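Local coordinates for protein aromatic-L-amino-acid decarboxylase (Catharanthus roseus, PDB 6EEW) that decarboxylates L-tryptophan to tryptamine and 5-hydroxy-L-tryptophan to serotonin, using pyridoxal 5'-phosphate as cofactor, at residues A[282-287]-A[309-314]; A[405-410]-A[481-486]. One frame throughout, in Å; residues are numbered along the deposited sequence. Where two conformers were deposited one is given.

Interaction 1: residues A[282-287]-A[309-314]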
# COMPACT_ATOMS: atom_id res chain seq x y z
N ILE A 282 12.95 15.83 20.63
CA ILE A 282 12.64 15.63 19.22
C ILE A 282 12.48 14.14 18.96
O ILE A 282 13.33 13.33 19.35
CB ILE A 282 13.76 16.21 18.34
CG1 ILE A 282 13.92 17.71 18.62
CG2 ILE A 282 13.52 15.88 16.87
CD1 ILE A 282 15.21 18.31 18.12
N TRP A 283 11.40 13.78 18.28
CA TRP A 283 11.23 12.40 17.81
C TRP A 283 12.21 12.15 16.68
O TRP A 283 12.16 12.84 15.66
CB TRP A 283 9.82 12.16 17.33
CG TRP A 283 9.58 10.78 16.83
CD1 TRP A 283 10.28 10.12 15.86
CD2 TRP A 283 8.51 9.92 17.20
NE1 TRP A 283 9.74 8.88 15.65
CE2 TRP A 283 8.64 8.73 16.45
CE3 TRP A 283 7.45 10.02 18.11
CZ2 TRP A 283 7.77 7.67 16.59
CZ3 TRP A 283 6.59 8.96 18.25
CH2 TRP A 283 6.75 7.80 17.50
N ILE A 284 13.07 11.17 16.83
CA ILE A 284 14.03 10.83 15.79
C ILE A 284 13.62 9.53 15.13
O ILE A 284 13.43 8.50 15.80
CB ILE A 284 15.47 10.78 16.33
CG1 ILE A 284 16.43 10.44 15.18
CG2 ILE A 284 15.58 9.84 17.53
CD1 ILE A 284 17.88 10.58 15.57
N HIS A 285 13.49 9.58 13.81
CA HIS A 285 13.18 8.41 13.01
C HIS A 285 14.35 8.17 12.08
O HIS A 285 14.84 9.11 11.44
CB HIS A 285 11.89 8.59 12.19
CG HIS A 285 11.66 7.49 11.20
ND1 HIS A 285 10.99 6.33 11.53
CD2 HIS A 285 12.07 7.35 9.92
CE1 HIS A 285 10.98 5.52 10.48
NE2 HIS A 285 11.63 6.12 9.49
N VAL A 286 14.80 6.93 12.03
CA VAL A 286 15.90 6.54 11.16
C VAL A 286 15.30 5.89 9.92
O VAL A 286 14.67 4.82 10.01
CB VAL A 286 16.90 5.63 11.87
CG1 VAL A 286 17.92 5.11 10.90
CG2 VAL A 286 17.58 6.42 12.99
N ASP A 287 15.46 6.56 8.79
CA ASP A 287 15.08 6.03 7.48
C ASP A 287 16.26 5.22 6.96
O ASP A 287 17.28 5.78 6.54
CB ASP A 287 14.72 7.15 6.51
CG ASP A 287 14.43 6.62 5.10
OD1 ASP A 287 14.19 5.40 4.94
OD2 ASP A 287 14.43 7.43 4.14
N ARG A 309 18.44 4.94 21.69
CA ARG A 309 17.91 6.26 21.97
C ARG A 309 16.89 6.72 20.94
O ARG A 309 16.27 7.78 21.11
CB ARG A 309 19.03 7.30 22.04
CG ARG A 309 19.96 7.16 23.21
CD ARG A 309 20.97 8.30 23.23
NE ARG A 309 21.91 8.21 22.11
CZ ARG A 309 23.01 7.48 22.12
NH1 ARG A 309 23.32 6.76 23.19
NH2 ARG A 309 23.82 7.45 21.06
N VAL A 310 16.71 5.96 19.88
CA VAL A 310 15.98 6.38 18.70
C VAL A 310 14.49 6.07 18.85
O VAL A 310 14.08 5.12 19.53
CB VAL A 310 16.58 5.72 17.45
CG1 VAL A 310 15.54 5.64 16.35
CG2 VAL A 310 17.75 6.56 16.98
N ASP A 311 13.67 6.90 18.22
CA ASP A 311 12.23 6.73 18.36
C ASP A 311 11.68 5.71 17.37
O ASP A 311 10.94 4.81 17.76
CB ASP A 311 11.54 8.06 18.17
CG ASP A 311 11.91 9.05 19.22
OD1 ASP A 311 11.52 8.85 20.39
OD2 ASP A 311 12.60 10.02 18.86
N SER A 312 12.10 5.77 16.11
CA SER A 312 11.58 4.78 15.18
C SER A 312 12.62 4.46 14.14
O SER A 312 13.58 5.22 13.94
CB SER A 312 10.26 5.22 14.53
OG SER A 312 10.27 6.56 14.03
N LEU A 313 12.45 3.31 13.49
CA LEU A 313 13.38 2.86 12.46
C LEU A 313 12.61 2.17 11.34
O LEU A 313 11.63 1.48 11.59
CB LEU A 313 14.43 1.90 13.05
CG LEU A 313 15.16 1.02 12.05
CD1 LEU A 313 16.19 1.84 11.27
CD2 LEU A 313 15.81 -0.15 12.78
N SER A 314 13.05 2.38 10.10
CA SER A 314 12.44 1.68 8.98
C SER A 314 13.50 1.18 8.01
O SER A 314 14.58 1.76 7.85
CB SER A 314 11.40 2.56 8.27
OG SER A 314 11.97 3.71 7.68
O HOH W 1 12.71 3.17 5.30
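Ser312 OG sits between two rings of the neighbouring strand. Trp283 NE1 donates to Ser312 OG at 2.9 Å, with the oxygen in the indole plane. His285 ND1 lies 2.6 Å from Ser312 OG, which is also in the imidazole plane at the ring edge; either could be the donor. The other end of the imidazole is held as well: His285 NE2 meets Ser314 OG at 3.0 Å. Two serines two residues apart thus fix the rotation of the His285 ring. In Ser312, OG stands between the backbone N and the carbonyl carbon (chi1 47°), which turns it to the two ring nitrogens.

The packing is tight where the chain enters the strand. Asp311 CB lies over the five-membered ring of Trp283, 3.2 Å from its centroid, a CH-pi contact. The Asp311 carboxylate reaches the backbone of Ile284. Asp311 OD2 accepts from Ile284 N at 2.4 Å, a length so short that its exact value is doubtful. Ile284 O takes two donors, Asp311 N and Ser312 N. Beyond them the strands pair in parallel, with Val286 N bonded to Ser312 O and Ser314 N to Val286 O.

On the face with Val286 and Leu313, apolar side chains are in ordinary contact, Val286 CG1 being 3.7 Å from Leu313 CD1. The loose side is the far end, where a water bridges Asp287 OD1 and Ser314 OG. Asp287 OD2 lies close to N1 of the pyridoxal-lysine at position 319, consistent with the aspartate that pairs with the pyridine nitrogen in fold type I enzymes. These are neighbouring parallel strands of a beta-alpha-beta unit in the central sheet of that fold.

Interaction 2: residues A[405-410]-A[481-486]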
# COMPACT_ATOMS: atom_id res chain seq x y z
N GLU A 405 34.78 -0.14 -7.70
CA GLU A 405 35.47 1.07 -7.26
C GLU A 405 36.97 0.96 -7.49
O GLU A 405 37.61 1.90 -7.98
CB GLU A 405 35.20 1.32 -5.77
CG GLU A 405 36.03 2.45 -5.20
CD GLU A 405 35.98 2.49 -3.69
OE1 GLU A 405 35.45 1.53 -3.08
OE2 GLU A 405 36.47 3.48 -3.11
N GLU A 406 37.54 -0.21 -7.17
CA GLU A 406 38.97 -0.42 -7.37
C GLU A 406 39.33 -0.28 -8.84
O GLU A 406 40.32 0.38 -9.18
CB GLU A 406 39.34 -1.79 -6.83
CG GLU A 406 39.04 -1.96 -5.36
CD GLU A 406 39.26 -3.38 -4.87
OE1 GLU A 406 39.90 -4.17 -5.60
OE2 GLU A 406 38.78 -3.71 -3.76
N TRP A 407 38.52 -0.86 -9.72
CA TRP A 407 38.73 -0.67 -11.16
C TRP A 407 38.74 0.81 -11.51
O TRP A 407 39.64 1.29 -12.21
CB TRP A 407 37.65 -1.39 -11.96
CG TRP A 407 37.67 -2.87 -11.82
CD1 TRP A 407 38.73 -3.65 -11.48
CD2 TRP A 407 36.57 -3.76 -12.01
NE1 TRP A 407 38.37 -4.97 -11.45
CE2 TRP A 407 37.04 -5.07 -11.77
CE3 TRP A 407 35.22 -3.58 -12.37
CZ2 TRP A 407 36.22 -6.19 -11.87
CZ3 TRP A 407 34.41 -4.70 -12.47
CH2 TRP A 407 34.91 -5.98 -12.22
N VAL A 408 37.74 1.56 -11.03
CA VAL A 408 37.66 2.98 -11.38
C VAL A 408 38.89 3.74 -10.91
O VAL A 408 39.44 4.57 -11.65
CB VAL A 408 36.37 3.60 -10.81
CG1 VAL A 408 36.42 5.12 -10.96
CG2 VAL A 408 35.15 3.04 -11.52
N ARG A 409 39.36 3.46 -9.69
CA ARG A 409 40.54 4.16 -9.18
C ARG A 409 41.78 3.85 -10.01
O ARG A 409 42.72 4.66 -10.04
CB ARG A 409 40.80 3.82 -7.71
CG ARG A 409 39.73 4.34 -6.76
CD ARG A 409 40.12 4.08 -5.32
NE ARG A 409 39.07 4.46 -4.38
CZ ARG A 409 38.87 5.70 -3.95
NH1 ARG A 409 39.64 6.69 -4.38
NH2 ARG A 409 37.88 5.96 -3.09
N SER A 410 41.82 2.70 -10.68
CA SER A 410 42.98 2.38 -11.51
C SER A 410 43.03 3.24 -12.77
O SER A 410 44.06 3.23 -13.46
CB SER A 410 42.97 0.91 -11.92
OG SER A 410 42.99 0.07 -10.78
N HIS A 481 29.07 -9.52 -15.20
CA HIS A 481 28.26 -8.39 -15.63
C HIS A 481 28.93 -7.08 -15.28
O HIS A 481 29.00 -6.16 -16.10
CB HIS A 481 26.87 -8.46 -15.02
CG HIS A 481 26.04 -9.60 -15.52
ND1 HIS A 481 25.65 -10.65 -14.72
CD2 HIS A 481 25.53 -9.85 -16.75
CE1 HIS A 481 24.94 -11.50 -15.43
NE2 HIS A 481 24.85 -11.04 -16.67
N VAL A 482 29.43 -6.96 -14.05
CA VAL A 482 30.11 -5.74 -13.64
C VAL A 482 31.37 -5.55 -14.47
O VAL A 482 31.68 -4.43 -14.90
CB VAL A 482 30.41 -5.76 -12.13
CG1 VAL A 482 31.12 -4.47 -11.70
CG2 VAL A 482 29.14 -5.94 -11.36
N ARG A 483 32.11 -6.64 -14.70
CA ARG A 483 33.30 -6.55 -15.54
C ARG A 483 32.96 -5.99 -16.92
O ARG A 483 33.65 -5.11 -17.43
CB ARG A 483 33.96 -7.93 -15.67
CG ARG A 483 34.55 -8.46 -14.38
CD ARG A 483 35.05 -9.88 -14.53
NE ARG A 483 35.61 -10.38 -13.28
CZ ARG A 483 36.76 -9.96 -12.77
NH1 ARG A 483 37.47 -9.03 -13.40
NH2 ARG A 483 37.21 -10.48 -11.63
N ARG A 484 31.88 -6.49 -17.53
CA ARG A 484 31.52 -6.03 -18.86
C ARG A 484 31.00 -4.60 -18.86
O ARG A 484 31.26 -3.85 -19.80
CB ARG A 484 30.49 -6.96 -19.50
CG ARG A 484 30.96 -8.39 -19.68
CD ARG A 484 30.02 -9.11 -20.64
NE ARG A 484 28.63 -9.05 -20.22
CZ ARG A 484 27.61 -9.55 -20.91
NH1 ARG A 484 27.84 -10.17 -22.06
NH2 ARG A 484 26.37 -9.44 -20.45
N VAL A 485 30.29 -4.19 -17.80
CA VAL A 485 29.88 -2.79 -17.71
C VAL A 485 31.11 -1.89 -17.66
O VAL A 485 31.17 -0.86 -18.33
CB VAL A 485 28.99 -2.56 -16.49
CG1 VAL A 485 28.83 -1.07 -16.25
CG2 VAL A 485 27.62 -3.18 -16.70
N TRP A 486 32.09 -2.26 -16.84
CA TRP A 486 33.30 -1.45 -16.76
C TRP A 486 34.04 -1.42 -18.10
O TRP A 486 34.52 -0.36 -18.54
CB TRP A 486 34.20 -1.97 -15.65
CG TRP A 486 35.51 -1.28 -15.57
CD1 TRP A 486 36.75 -1.85 -15.62
CD2 TRP A 486 35.71 0.13 -15.49
NE1 TRP A 486 37.71 -0.88 -15.53
CE2 TRP A 486 37.10 0.35 -15.46
CE3 TRP A 486 34.85 1.23 -15.42
CZ2 TRP A 486 37.66 1.62 -15.36
CZ3 TRP A 486 35.40 2.50 -15.33
CH2 TRP A 486 36.80 2.68 -15.30
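Trp407 lays its CB over the five-membered ring of Trp486, 3.8 Å from the centroid. The contact joins the end part of the long helix 375-409 to helix 479-496. Both are helices of the C-terminal region of this fold type I PLP enzyme, packed beside its small antiparallel sheet. Their short segments run in nearly the same direction, at 24°, with axes 11.2 Å apart. The two large indoles fill that distance. Their planes are only 16° from parallel, but the rings are slid apart and barely overlap.

Trp407 has CG anti to the carbonyl carbon (chi1 -65°), and its six-membered ring reaches the other helix. There Trp407 CE3 meets Trp486 CB, and Trp407 CZ3 comes within 3.4 Å of Val482 CG1. In the conformer given, Trp407 CH2 touches Arg483 CG at 3.3 Å, and a face of the Arg483 guanidinium covers Trp407 CZ2. The end of that chain is less certain; it also forms a salt bridge with Glu479.

The two indoles slide past each other in opposite directions, and the six-membered ring of Trp486 reaches Val408. An alanine in place of Trp486 would probably open a gap beneath Trp407 CB and leave the Trp407 indole freer to turn. Val408 also touches Phe414 and Ile416 of strand 414-416, linking the pair to the small sheet. On the Trp486 six-membered ring, CZ3 lies 3.9 Å from Val408 CG2.

How the interactions relate
Interaction 1 and interaction 2 do not touch. Their centres are 36 Å apart, and their nearest atoms about 21 Å. Interaction 1 closes before interaction 2 opens along the chain. The first belongs to the central sheet and reaches the active site: the Asp287 side chain is about 9 Å from a bound tryptophan and about 7 Å from that of Thr262, a probable cofactor-binding residue. The second lies further out: its centre is 26 Å from the centre of the chain, against 16 Å for the centre of the first. The side chain of Val482 is about 11 Å from that of Pro102, which binds L-tryptophan, and about 9 Å from a bound calcium ion.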